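Catalytic domain of the nuclear inclusion protein A (nia) (Tobacco etch virus, PDB 1LVM) cleaves peptide bonds as a chymotrypsin-like cysteine protease of peptidase family C4, probably processing the viral polyprotein at specific sequences. Local coordinates at residues Cys27-Glu32 with Thr38-Ile43; Leu64-His69 with Thr122-Lys127; Gln81-Asp86 with Met195-Asn200. The protein carries 1 engineered substitution. All coordinates share one frame; numbering follows the deposited sequence.

Contact 1 (Cys27-Glu32 with Thr38-Ile43)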
ATOM      1  N   CYS A  27       2.051  -7.781  -3.696  1.00 11.11           N
ATOM      2  CA  CYS A  27       2.595  -8.875  -2.953  1.00  9.15           C
ATOM      3  C   CYS A  27       1.971  -8.915  -1.602  1.00 14.49           C
ATOM      4  O   CYS A  27       1.581  -7.862  -1.034  1.00 16.77           O
ATOM      5  CB  CYS A  27       4.117  -8.652  -2.687  1.00 17.59           C
ATOM      6  SG  CYS A  27       5.171  -8.461  -4.167  1.00 25.64           S
ATOM      7  N   HIS A  28       1.911 -10.112  -1.052  1.00 12.40           N
ATOM      8  CA  HIS A  28       1.410 -10.265   0.314  1.00 11.73           C
ATOM      9  C   HIS A  28       2.649 -10.436   1.199  1.00 20.14           C
ATOM     10  O   HIS A  28       3.494 -11.287   0.924  1.00 17.05           O
ATOM     11  CB  HIS A  28       0.530 -11.470   0.499  1.00 14.70           C
ATOM     12  CG  HIS A  28      -0.198 -11.425   1.808  1.00 16.94           C
ATOM     13  ND1 HIS A  28      -0.070 -12.401   2.774  1.00 28.89           N
ATOM     14  CD2 HIS A  28      -1.041 -10.490   2.326  1.00 17.64           C
ATOM     15  CE1 HIS A  28      -0.810 -12.077   3.825  1.00 33.99           C
ATOM     16  NE2 HIS A  28      -1.407 -10.922   3.581  1.00 24.53           N
ATOM     17  N   LEU A  29       2.714  -9.653   2.285  1.00 12.70           N
ATOM     18  CA  LEU A  29       3.883  -9.614   3.169  1.00 14.27           C
ATOM     19  C   LEU A  29       3.552 -10.050   4.588  1.00 12.04           C
ATOM     20  O   LEU A  29       2.570  -9.572   5.169  1.00 15.74           O
ATOM     21  CB  LEU A  29       4.384  -8.142   3.228  1.00 14.58           C
ATOM     22  CG  LEU A  29       4.580  -7.435   1.854  1.00 11.70           C
ATOM     23  CD1 LEU A  29       5.068  -6.008   2.011  1.00 12.34           C
ATOM     24  CD2 LEU A  29       5.629  -8.148   1.023  1.00 12.91           C
ATOM     25  N   THR A  30       4.370 -10.941   5.135  1.00 11.71           N
ATOM     26  CA  THR A  30       4.201 -11.345   6.483  1.00 11.22           C
ATOM     27  C   THR A  30       5.477 -11.168   7.268  1.00 16.57           C
ATOM     28  O   THR A  30       6.463 -11.810   6.994  1.00 16.17           O
ATOM     29  CB  THR A  30       3.696 -12.828   6.565  1.00 16.50           C
ATOM     30  OG1 THR A  30       2.441 -12.929   5.864  1.00 15.96           O
ATOM     31  CG2 THR A  30       3.543 -13.257   8.024  1.00 18.63           C
ATOM     32  N   ASN A  31       5.451 -10.263   8.254  1.00 14.02           N
ATOM     33  CA  ASN A  31       6.668 -10.039   9.067  1.00 13.33           C
ATOM     34  C   ASN A  31       6.457 -10.811  10.370  1.00 15.86           C
ATOM     35  O   ASN A  31       5.626 -10.446  11.191  1.00 15.20           O
ATOM     36  CB  ASN A  31       6.823  -8.527   9.337  1.00 11.63           C
ATOM     37  CG  ASN A  31       8.000  -8.188  10.282  1.00 16.01           C
ATOM     38  OD1 ASN A  31       8.698  -9.068  10.752  1.00 15.29           O
ATOM     39  ND2 ASN A  31       8.248  -6.888  10.486  1.00 13.43           N
ATOM     40  N   GLU A  32       7.224 -11.878  10.559  1.00 18.00           N
ATOM     41  CA  GLU A  32       7.059 -12.669  11.752  1.00 18.04           C
ATOM     42  C   GLU A  32       8.272 -12.421  12.676  1.00 20.98           C
ATOM     43  O   GLU A  32       9.430 -12.710  12.318  1.00 13.62           O
ATOM     44  CB  GLU A  32       6.935 -14.148  11.333  1.00 22.72           C
ATOM     45  CG  GLU A  32       6.675 -15.090  12.447  1.00 29.32           C
ATOM     46  CD  GLU A  32       6.534 -16.515  11.937  1.00 30.92           C
ATOM     47  OE1 GLU A  32       7.574 -17.135  11.617  1.00 40.12           O
ATOM     48  OE2 GLU A  32       5.394 -17.012  11.845  1.00 30.58           O
ATOM     49  N   THR A  38       2.708  -9.967  11.513  1.00 17.73           N
ATOM     50  CA  THR A  38       1.938  -8.882  10.904  1.00 20.68           C
ATOM     51  C   THR A  38       1.866  -9.123   9.413  1.00 22.73           C
ATOM     52  O   THR A  38       2.906  -9.260   8.781  1.00 16.27           O
ATOM     53  CB  THR A  38       2.649  -7.551  11.137  1.00 30.22           C
ATOM     54  OG1 THR A  38       2.706  -7.300  12.543  1.00 32.85           O
ATOM     55  CG2 THR A  38       1.944  -6.407  10.444  1.00 23.39           C
ATOM     56  N   SER A  39       0.658  -9.174   8.851  1.00 16.31           N
ATOM     57  CA  SER A  39       0.528  -9.399   7.417  1.00 11.55           C
ATOM     58  C   SER A  39      -0.235  -8.245   6.789  1.00 20.72           C
ATOM     59  O   SER A  39      -1.157  -7.697   7.371  1.00 18.73           O
ATOM     60  CB  SER A  39      -0.244 -10.686   7.143  1.00 28.46           C
ATOM     61  OG  SER A  39       0.512 -11.837   7.457  1.00 25.98           O
ATOM     62  N   LEU A  40       0.154  -7.884   5.581  1.00 12.41           N
ATOM     63  CA  LEU A  40      -0.487  -6.822   4.839  1.00 13.16           C
ATOM     64  C   LEU A  40       0.125  -6.864   3.428  1.00 14.85           C
ATOM     65  O   LEU A  40       0.923  -7.775   3.088  1.00 13.84           O
ATOM     66  CB  LEU A  40      -0.325  -5.427   5.566  1.00 11.93           C
ATOM     67  CG  LEU A  40       0.948  -4.523   5.593  1.00 36.04           C
ATOM     68  CD1 LEU A  40       1.167  -4.017   6.988  1.00 16.13           C
ATOM     69  CD2 LEU A  40       2.179  -5.122   4.978  1.00 16.54           C
ATOM     70  N   TYR A  41      -0.268  -5.919   2.595  1.00 13.13           N
ATOM     71  CA  TYR A  41       0.222  -5.951   1.218  1.00 11.63           C
ATOM     72  C   TYR A  41       1.230  -4.884   0.821  1.00 13.55           C
ATOM     73  O   TYR A  41       1.435  -3.907   1.516  1.00 12.64           O
ATOM     74  CB  TYR A  41      -0.985  -5.822   0.275  1.00 14.05           C
ATOM     75  CG  TYR A  41      -1.914  -6.999   0.426  1.00 20.13           C
ATOM     76  CD1 TYR A  41      -2.883  -7.037   1.421  1.00 16.36           C
ATOM     77  CD2 TYR A  41      -1.811  -8.074  -0.440  1.00 15.42           C
ATOM     78  CE1 TYR A  41      -3.763  -8.165   1.551  1.00 16.48           C
ATOM     79  CE2 TYR A  41      -2.648  -9.175  -0.343  1.00 19.83           C
ATOM     80  CZ  TYR A  41      -3.618  -9.233   0.628  1.00 18.83           C
ATOM     81  OH  TYR A  41      -4.494 -10.312   0.577  1.00 24.30           O
ATOM     82  N   GLY A  42       1.898  -5.128  -0.296  1.00 11.78           N
ATOM     83  CA  GLY A  42       2.840  -4.143  -0.845  1.00 15.35           C
ATOM     84  C   GLY A  42       2.706  -4.107  -2.354  1.00 17.72           C
ATOM     85  O   GLY A  42       2.031  -4.964  -2.930  1.00 12.60           O
ATOM     86  N   ILE A  43       3.311  -3.091  -2.988  1.00 11.09           N
ATOM     87  CA  ILE A  43       3.224  -2.898  -4.428  1.00 13.61           C
ATOM     88  C   ILE A  43       4.641  -2.968  -5.004  1.00 12.48           C
ATOM     89  O   ILE A  43       5.521  -2.175  -4.627  1.00 12.37           O
ATOM     90  CB  ILE A  43       2.635  -1.525  -4.746  1.00 13.14           C
ATOM     91  CG1 ILE A  43       1.220  -1.432  -4.146  1.00 11.91           C
ATOM     92  CG2 ILE A  43       2.611  -1.298  -6.302  1.00 11.03           C
ATOM     93  CD1 ILE A  43       0.694  -0.017  -3.914  1.00 13.61           C
TER
HETATM   94  O   HOH W   1       5.615  -8.693  13.452  1.00 32.37           O
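The rings of His28 and Tyr41 meet obliquely, their planes at 58°: CD2 of His28 stands over one face of the Tyr41 ring, offset toward its rim and 3.3 Å from CZ, while CD2 of Tyr41 lies at the edge of the imidazole. With CG of His28 anti to its backbone N (chi1 -167°), the imidazole leans across to the partner strand, where its CE1 also rests against CB of Ser39. Farther along the same face, Thr30 OG1 and Ser39 OG share a 2.7 Å hydrogen bond. The close approach of this non-hydrogen-bonded pair, with the CA atoms of Thr30 and Ser39 4.3 Å apart, brings the hydroxyls together; either may be the donor.

Leu29 and Leu40 lie on the other face of the sheet, where CB of Leu29 packs 4.1 Å from CD2 of Leu40. Thr51 of strand 48-51 touches both leucines, and Cys27 on the same face packs against Val65. CD1 of Leu29 also reaches along the backbone of Gly42. Asn31, whose ND2 is bound by the carbonyls of Leu55 and Arg58, ties this face to the loop after strand 48-51.

Paired hydrogen bonds join Cys27 with Gly42, Leu29 with Leu40, and Asn31 with Thr38; the bond from Leu29 N to Leu40 O is the shortest of these at 2.7 Å. A water donates to Asn31 O. The alternation of hydrogen-bonded and non-hydrogen-bonded pairs is that of an antiparallel ladder, here the hairpin 26-33/36-45 of a chymotrypsin-like beta barrel.

Contact 2 (Leu64-His69 with Thr122-Lys127)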
ATOM      1  N   LEU A  64       7.990 -13.016   4.844  1.00 12.71           N
ATOM      2  CA  LEU A  64       7.530 -13.927   3.762  1.00 20.84           C
ATOM      3  C   LEU A  64       6.903 -13.029   2.708  1.00 17.39           C
ATOM      4  O   LEU A  64       6.044 -12.210   3.029  1.00 17.04           O
ATOM      5  CB  LEU A  64       6.482 -14.877   4.283  1.00 20.96           C
ATOM      6  CG  LEU A  64       6.086 -16.069   3.399  1.00 27.69           C
ATOM      7  CD1 LEU A  64       7.310 -16.967   3.122  1.00 23.71           C
ATOM      8  CD2 LEU A  64       5.038 -16.876   4.140  1.00 28.85           C
ATOM      9  N   VAL A  65       7.298 -13.202   1.447  1.00 14.31           N
ATOM     10  CA  VAL A  65       6.764 -12.343   0.376  1.00 13.09           C
ATOM     11  C   VAL A  65       6.113 -13.201  -0.700  1.00 21.96           C
ATOM     12  O   VAL A  65       6.795 -13.956  -1.386  1.00 20.75           O
ATOM     13  CB  VAL A  65       7.860 -11.586  -0.311  1.00 15.24           C
ATOM     14  CG1 VAL A  65       7.256 -10.705  -1.425  1.00 18.19           C
ATOM     15  CG2 VAL A  65       8.619 -10.710   0.703  1.00 15.85           C
ATOM     16  N   GLN A  66       4.798 -13.117  -0.785  1.00 20.32           N
ATOM     17  CA  GLN A  66       4.044 -13.876  -1.783  1.00 15.78           C
ATOM     18  C   GLN A  66       3.756 -12.973  -3.000  1.00 14.78           C
ATOM     19  O   GLN A  66       3.196 -11.897  -2.836  1.00 16.16           O
ATOM     20  CB  GLN A  66       2.753 -14.403  -1.166  1.00 18.32           C
ATOM     21  CG  GLN A  66       1.957 -15.103  -2.264  1.00 24.23           C
ATOM     22  CD  GLN A  66       1.079 -16.203  -1.761  1.00 44.18           C
ATOM     23  OE1 GLN A  66       0.524 -16.106  -0.653  1.00 37.81           O
ATOM     24  NE2 GLN A  66       0.935 -17.277  -2.582  1.00 36.53           N
ATOM     25  N   SER A  67       4.173 -13.388  -4.211  1.00 15.33           N
ATOM     26  CA  SER A  67       3.969 -12.546  -5.396  1.00 14.57           C
ATOM     27  C   SER A  67       3.559 -13.445  -6.585  1.00 19.00           C
ATOM     28  O   SER A  67       3.354 -14.644  -6.427  1.00 21.16           O
ATOM     29  CB  SER A  67       5.250 -11.837  -5.789  1.00 19.03           C
ATOM     30  OG  SER A  67       6.231 -12.770  -6.256  1.00 29.89           O
ATOM     31  N   LEU A  68       3.524 -12.828  -7.748  1.00 20.46           N
ATOM     32  CA  LEU A  68       3.162 -13.508  -8.999  1.00 29.17           C
ATOM     33  C   LEU A  68       4.205 -14.590  -9.266  1.00 27.52           C
ATOM     34  O   LEU A  68       3.908 -15.662  -9.807  1.00 30.12           O
ATOM     35  CB  LEU A  68       3.219 -12.482 -10.119  1.00 26.22           C
ATOM     36  CG  LEU A  68       3.003 -12.760 -11.608  1.00 39.33           C
ATOM     37  CD1 LEU A  68       1.514 -12.825 -11.923  1.00 90.34           C
ATOM     38  CD2 LEU A  68       3.701 -11.614 -12.407  1.00 35.97           C
ATOM     39  N   HIS A  69       5.442 -14.310  -8.883  1.00 23.81           N
ATOM     40  CA  HIS A  69       6.510 -15.257  -9.181  1.00 30.67           C
ATOM     41  C   HIS A  69       6.731 -16.325  -8.139  1.00 48.56           C
ATOM     42  O   HIS A  69       7.650 -17.117  -8.251  1.00 35.20           O
ATOM     43  CB  HIS A  69       7.791 -14.503  -9.470  1.00 40.74           C
ATOM     44  CG  HIS A  69       7.679 -13.626 -10.677  1.00 58.40           C
ATOM     45  ND1 HIS A  69       7.517 -14.134 -11.948  1.00 92.89           N
ATOM     46  CD2 HIS A  69       7.632 -12.278 -10.802  1.00 82.47           C
ATOM     47  CE1 HIS A  69       7.377 -13.140 -12.804  1.00 63.49           C
ATOM     48  NE2 HIS A  69       7.441 -12.003 -12.135  1.00 71.68           N
ATOM     49  N   THR A 122      -5.365  -8.387  -4.891  1.00 19.84           N
ATOM     50  CA  THR A 122      -5.065  -9.614  -5.599  1.00 18.88           C
ATOM     51  C   THR A 122      -5.433 -10.739  -4.599  1.00 26.58           C
ATOM     52  O   THR A 122      -5.137 -10.647  -3.394  1.00 35.99           O
ATOM     53  CB  THR A 122      -3.527  -9.742  -5.926  1.00 19.58           C
ATOM     54  OG1 THR A 122      -3.121  -8.627  -6.730  1.00 40.54           O
ATOM     55  CG2 THR A 122      -3.256 -10.980  -6.765  1.00 15.91           C
ATOM     56  N   ASN A 123      -6.054 -11.766  -5.115  1.00 28.82           N
ATOM     57  CA  ASN A 123      -6.410 -12.916  -4.312  1.00 78.21           C
ATOM     58  C   ASN A 123      -5.348 -14.004  -4.544  1.00 49.29           C
ATOM     59  O   ASN A 123      -5.198 -14.549  -5.677  1.00 36.50           O
ATOM     60  CB  ASN A 123      -7.792 -13.444  -4.702  1.00 93.94           C
ATOM     61  CG  ASN A 123      -8.317 -14.483  -3.722  1.00 93.68           C
ATOM     62  OD1 ASN A 123      -7.623 -14.875  -2.796  1.00 44.79           O
ATOM     63  ND2 ASN A 123      -9.542 -14.930  -3.928  1.00 38.02           N
ATOM     64  N   PHE A 124      -4.623 -14.314  -3.461  1.00 39.38           N
ATOM     65  CA  PHE A 124      -3.561 -15.323  -3.460  1.00 61.06           C
ATOM     66  C   PHE A 124      -4.011 -16.721  -3.031  1.00 93.94           C
ATOM     67  O   PHE A 124      -3.322 -17.719  -3.311  1.00 54.70           O
ATOM     68  CB  PHE A 124      -2.420 -14.863  -2.563  1.00 30.17           C
ATOM     69  CG  PHE A 124      -1.595 -13.794  -3.173  1.00 26.29           C
ATOM     70  CD1 PHE A 124      -0.773 -14.095  -4.269  1.00 33.87           C
ATOM     71  CD2 PHE A 124      -1.588 -12.494  -2.649  1.00 25.63           C
ATOM     72  CE1 PHE A 124       0.071 -13.138  -4.841  1.00 31.68           C
ATOM     73  CE2 PHE A 124      -0.742 -11.511  -3.236  1.00 19.68           C
ATOM     74  CZ  PHE A 124       0.096 -11.848  -4.328  1.00 17.58           C
ATOM     75  N   GLN A 125      -5.145 -16.817  -2.342  1.00 41.61           N
ATOM     76  CA  GLN A 125      -5.597 -18.166  -1.968  1.00 93.94           C
ATOM     77  C   GLN A 125      -6.042 -18.995  -3.183  1.00 76.45           C
ATOM     78  O   GLN A 125      -6.036 -20.228  -3.122  1.00 80.72           O
ATOM     79  CB  GLN A 125      -6.712 -18.150  -0.913  1.00 93.94           C
ATOM     80  CG  GLN A 125      -7.745 -17.085  -1.095  1.00 61.31           C
ATOM     81  CD  GLN A 125      -7.535 -15.925  -0.138  1.00 93.94           C
ATOM     82  OE1 GLN A 125      -6.396 -15.556   0.184  1.00 93.94           O
ATOM     83  NE2 GLN A 125      -8.634 -15.334   0.315  1.00 39.05           N
ATOM     84  N   THR A 126      -6.437 -18.335  -4.277  1.00 93.94           N
ATOM     85  CA  THR A 126      -6.816 -19.059  -5.503  1.00 34.68           C
ATOM     86  C   THR A 126      -5.470 -19.637  -5.987  1.00 93.94           C
ATOM     87  O   THR A 126      -4.415 -19.012  -5.785  1.00 93.94           O
ATOM     88  CB  THR A 126      -7.401 -18.083  -6.543  1.00 87.80           C
ATOM     89  N   LYS A 127      -5.483 -20.827  -6.585  1.00 93.94           N
ATOM     90  CA  LYS A 127      -4.235 -21.432  -7.064  1.00 93.94           C
ATOM     91  C   LYS A 127      -3.431 -20.337  -7.761  1.00 93.94           C
ATOM     92  O   LYS A 127      -2.271 -20.068  -7.421  1.00 90.01           O
ATOM     93  CB  LYS A 127      -4.535 -22.579  -8.044  1.00 93.37           C
TER
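Gln66 lays its side chain over one face of the Phe124 ring, with CG as the main point of contact, 3.5 Å from CD1 of Phe124. CG sits above the rim and makes a CH-pi contact, 3.9 Å from the ring centroid. A first torsion of 176° points the Gln66 chain away from its own backbone N, and the chain stays extended past CG, which carries the amide from the ring toward the base of the phenylalanine. There OE1 of Gln66 comes 3.7 Å from CB of Phe124. The two side chains run antiparallel, the tip of each lying near the base of the other, and the amide and ring planes are 16° apart, so that the amide lies nearly parallel to the ring, close to CB and CD1.

The far end of the ring comes up to the backbone of the strand: CZ of Phe124 lies 3.4 Å from Gln66 O, and CE1 approaches the carbonyl carbon of Ser67. The opposite ring face is met by CG2 of Thr122, 4.2 Å above the plane and likewise toward the rim. Thr122 thus lies loosely on the face opposite the glutamine. The contact is a CH-pi and van der Waals one, with no hydrogen bond between the segments.

Just past this site Ser67 OG accepts from His69 N in an ST turn, at the turn between strands 62-67 and 70-74.

The contact bridges the ends of two strands from different sheets. Gln66 belongs to strand 62-67, lying between strands 26-33 and 70-74, and its side chain touches Val71. Phe124 follows strand 116-123 of the six-stranded barrel, packing on Met129 just before strand 130-142 and on His28 of strand 26-33.

Contact 3 (Gln81-Asp86 with Met195-Asn200)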
ATOM      1  N   GLN A  81      17.280  -3.329   3.006  1.00 12.83           N
ATOM      2  CA  GLN A  81      17.371  -1.895   2.869  1.00 15.25           C
ATOM      3  C   GLN A  81      15.965  -1.262   2.806  1.00 17.98           C
ATOM      4  O   GLN A  81      15.033  -1.780   2.159  1.00 15.70           O
ATOM      5  CB  GLN A  81      18.217  -1.540   1.630  1.00 14.35           C
ATOM      6  CG  GLN A  81      19.698  -1.828   1.973  1.00 23.67           C
ATOM      7  CD  GLN A  81      20.596  -1.157   0.990  1.00 31.54           C
ATOM      8  OE1 GLN A  81      20.586  -1.474  -0.201  1.00 48.20           O
ATOM      9  NE2 GLN A  81      21.358  -0.183   1.463  1.00 49.51           N
ATOM     10  N   GLN A  82      15.817  -0.152   3.517  1.00 12.86           N
ATOM     11  CA  GLN A  82      14.551   0.553   3.651  1.00 12.46           C
ATOM     12  C   GLN A  82      14.715   2.049   3.356  1.00 19.71           C
ATOM     13  O   GLN A  82      15.742   2.678   3.717  1.00 17.49           O
ATOM     14  CB  GLN A  82      14.099   0.460   5.103  1.00 13.71           C
ATOM     15  CG  GLN A  82      13.903  -0.944   5.667  1.00 13.76           C
ATOM     16  CD  GLN A  82      14.017  -0.904   7.202  1.00 11.27           C
ATOM     17  OE1 GLN A  82      15.092  -0.518   7.701  1.00 16.17           O
ATOM     18  NE2 GLN A  82      12.908  -1.219   7.958  1.00 14.94           N
ATOM     19  N   HIS A  83      13.709   2.617   2.712  1.00 16.07           N
ATOM     20  CA  HIS A  83      13.693   4.058   2.498  1.00 11.93           C
ATOM     21  C   HIS A  83      12.399   4.568   3.126  1.00 18.38           C
ATOM     22  O   HIS A  83      11.268   4.228   2.716  1.00 14.37           O
ATOM     23  CB  HIS A  83      13.762   4.494   1.011  1.00 12.19           C
ATOM     24  CG  HIS A  83      13.520   5.956   0.843  1.00 16.80           C
ATOM     25  ND1 HIS A  83      14.523   6.865   0.578  1.00 16.95           N
ATOM     26  CD2 HIS A  83      12.376   6.666   0.908  1.00 15.43           C
ATOM     27  CE1 HIS A  83      14.001   8.079   0.480  1.00 22.98           C
ATOM     28  NE2 HIS A  83      12.693   7.989   0.673  1.00 20.56           N
ATOM     29  N   LEU A  84      12.548   5.380   4.151  1.00 13.57           N
ATOM     30  CA  LEU A  84      11.368   5.916   4.882  1.00 15.35           C
ATOM     31  C   LEU A  84      10.756   7.126   4.216  1.00 23.73           C
ATOM     32  O   LEU A  84      11.485   7.978   3.751  1.00 16.47           O
ATOM     33  CB  LEU A  84      11.796   6.369   6.303  1.00 17.83           C
ATOM     34  CG  LEU A  84      12.540   5.325   7.121  1.00 25.52           C
ATOM     35  CD1 LEU A  84      13.159   5.928   8.419  1.00 28.90           C
ATOM     36  CD2 LEU A  84      11.546   4.325   7.485  1.00 22.62           C
ATOM     37  N   ILE A  85       9.412   7.196   4.188  1.00 15.24           N
ATOM     38  CA  ILE A  85       8.721   8.355   3.684  1.00 12.76           C
ATOM     39  C   ILE A  85       8.320   9.163   4.960  1.00 14.20           C
ATOM     40  O   ILE A  85       7.479   8.800   5.792  1.00 14.06           O
ATOM     41  CB  ILE A  85       7.398   7.959   2.892  1.00 19.36           C
ATOM     42  CG1 ILE A  85       7.712   6.893   1.803  1.00 20.15           C
ATOM     43  CG2 ILE A  85       6.791   9.243   2.235  1.00 19.09           C
ATOM     44  CD1 ILE A  85       8.588   7.414   0.704  1.00 17.50           C
ATOM     45  N   ASP A  86       9.012  10.269   5.117  1.00 21.66           N
ATOM     46  CA  ASP A  86       8.865  11.164   6.249  1.00 21.47           C
ATOM     47  C   ASP A  86       7.414  11.503   6.608  1.00 18.41           C
ATOM     48  O   ASP A  86       6.643  11.970   5.763  1.00 24.17           O
ATOM     49  CB  ASP A  86       9.616  12.469   5.866  1.00 37.11           C
ATOM     50  CG  ASP A  86      10.212  13.195   7.049  1.00 78.29           C
ATOM     51  OD1 ASP A  86       9.894  12.838   8.198  1.00 41.52           O
ATOM     52  OD2 ASP A  86      11.011  14.130   6.813  1.00 93.94           O
ATOM     53  N   MET A 195       7.399   9.669  -8.286  1.00 14.83           N
ATOM     54  CA  MET A 195       8.030   8.985  -9.430  1.00 25.23           C
ATOM     55  C   MET A 195       9.528   9.296  -9.433  1.00 17.62           C
ATOM     56  O   MET A 195      10.349   8.437  -9.761  1.00 17.79           O
ATOM     57  CB  MET A 195       7.408   9.410 -10.766  1.00 18.68           C
ATOM     58  CG  MET A 195       5.924   8.990 -10.971  1.00 18.62           C
ATOM     59  SD  MET A 195       5.642   7.268 -10.609  1.00 17.95           S
ATOM     60  CE  MET A 195       6.695   6.425 -11.871  1.00 14.86           C
ATOM     61  N   GLU A 196       9.891  10.526  -9.076  1.00 15.38           N
ATOM     62  CA  GLU A 196      11.337  10.879  -9.025  1.00 17.80           C
ATOM     63  C   GLU A 196      12.042   9.948  -8.012  1.00 18.16           C
ATOM     64  O   GLU A 196      13.121   9.388  -8.249  1.00 18.15           O
ATOM     65  CB  GLU A 196      11.533  12.343  -8.562  1.00 19.85           C
ATOM     66  CG  GLU A 196      12.991  12.847  -8.762  1.00 22.57           C
ATOM     67  CD  GLU A 196      13.358  12.773 -10.234  1.00 41.00           C
ATOM     68  OE1 GLU A 196      14.549  12.526 -10.527  1.00 35.88           O
ATOM     69  OE2 GLU A 196      12.463  12.950 -11.104  1.00 27.21           O
ATOM     70  N   LEU A 197      11.421   9.811  -6.852  1.00 15.81           N
ATOM     71  CA  LEU A 197      12.020   8.967  -5.816  1.00 22.96           C
ATOM     72  C   LEU A 197      12.212   7.518  -6.292  1.00 25.77           C
ATOM     73  O   LEU A 197      13.232   6.906  -6.009  1.00 18.35           O
ATOM     74  CB  LEU A 197      11.137   9.009  -4.553  1.00 17.15           C
ATOM     75  CG  LEU A 197      11.594   8.056  -3.434  1.00 17.63           C
ATOM     76  CD1 LEU A 197      13.036   8.473  -2.942  1.00 15.74           C
ATOM     77  CD2 LEU A 197      10.612   8.194  -2.303  1.00 17.42           C
ATOM     78  N   LEU A 198      11.234   6.960  -7.010  1.00 15.01           N
ATOM     79  CA  LEU A 198      11.381   5.586  -7.468  1.00 12.94           C
ATOM     80  C   LEU A 198      12.377   5.366  -8.557  1.00 22.97           C
ATOM     81  O   LEU A 198      12.828   4.252  -8.720  1.00 19.32           O
ATOM     82  CB  LEU A 198      10.022   5.017  -7.999  1.00 15.10           C
ATOM     83  CG  LEU A 198       8.862   5.012  -6.996  1.00 16.50           C
ATOM     84  CD1 LEU A 198       7.579   4.540  -7.740  1.00 17.50           C
ATOM     85  CD2 LEU A 198       9.118   4.023  -5.840  1.00 13.52           C
ATOM     86  N   THR A 199      12.680   6.424  -9.317  1.00 18.02           N
ATOM     87  CA  THR A 199      13.560   6.317 -10.486  1.00 17.38           C
ATOM     88  C   THR A 199      14.883   7.059 -10.420  1.00 33.47           C
ATOM     89  O   THR A 199      15.607   7.049 -11.397  1.00 33.95           O
ATOM     90  CB  THR A 199      12.844   6.838 -11.677  1.00 25.34           C
ATOM     91  OG1 THR A 199      12.495   8.215 -11.418  1.00 23.16           O
ATOM     92  CG2 THR A 199      11.575   6.049 -11.893  1.00 25.52           C
ATOM     93  N   ASN A 200      15.210   7.674  -9.283  1.00 25.18           N
ATOM     94  CA  ASN A 200      16.456   8.451  -9.158  1.00 33.18           C
ATOM     95  C   ASN A 200      17.177   8.019  -7.876  1.00 29.24           C
ATOM     96  O   ASN A 200      16.817   8.377  -6.739  1.00 21.11           O
ATOM     97  CB  ASN A 200      16.107   9.973  -9.149  1.00 27.54           C
ATOM     98  CG  ASN A 200      17.310  10.879  -8.876  1.00 93.93           C
ATOM     99  OD1 ASN A 200      18.360  10.408  -8.449  1.00 61.39           O
ATOM    100  ND2 ASN A 200      17.144  12.203  -9.103  1.00 30.52           N
TER
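Trans first torsions of His83 (chi1 171°) and Leu197 (chi1 175°) extend the two side chains toward each other from opposite directions, the ring from strand 81-84 and the branched methyls from helix 194-199. This is packing of a short helix against the N-terminal sheet of a chymotrypsin-like fold, the helix following the last strand of the second barrel. CD1 of Leu197 lies over a face of the imidazole in a CH-pi contact, 3.9 Å from the ring centroid and 28° off its normal. CD2, the other branch, comes 3.6 Å from NE2 of His83.

Polar bonding at the ring comes from beyond the contact: ND1 of His83 is hydrogen-bonded to the backbone N of Gln205, which probably restrains the rotation of the imidazole while the leucine covers a face. Trp206 and Ile92 add to the packing around His83 and Leu197, respectively.

Where the helix ends, Asn200 ND2 donates to Glu196 OE1, straddling its last turn. Ile85 closes the cluster: its CD1 is in plane at the edge of the His83 ring and touches CD2 of Leu197 at 3.7 Å.

In the fold
Contacts 1 and 2 adjoin because strand 26-33 of the first and strand 62-67 of the second are neighbours in one sheet: His28 O lies 2.8 Å from Gln66 N and Thr30 O 2.9 Å from Leu64 N, both probable hydrogen bonds. Contact 3 reaches the same sheet farther along, its centre about 19 Å from that of contact 1 and about 25 Å from that of contact 2. Contact 1 is partly buried and is built within the sheet from backbone hydrogen bonds. Contacts 2 and 3 instead join this sheet to other elements, through side-chain packing over an aromatic ring: contact 2 is partly buried and meets the second barrel, while contact 3 is buried and meets helix 194-199.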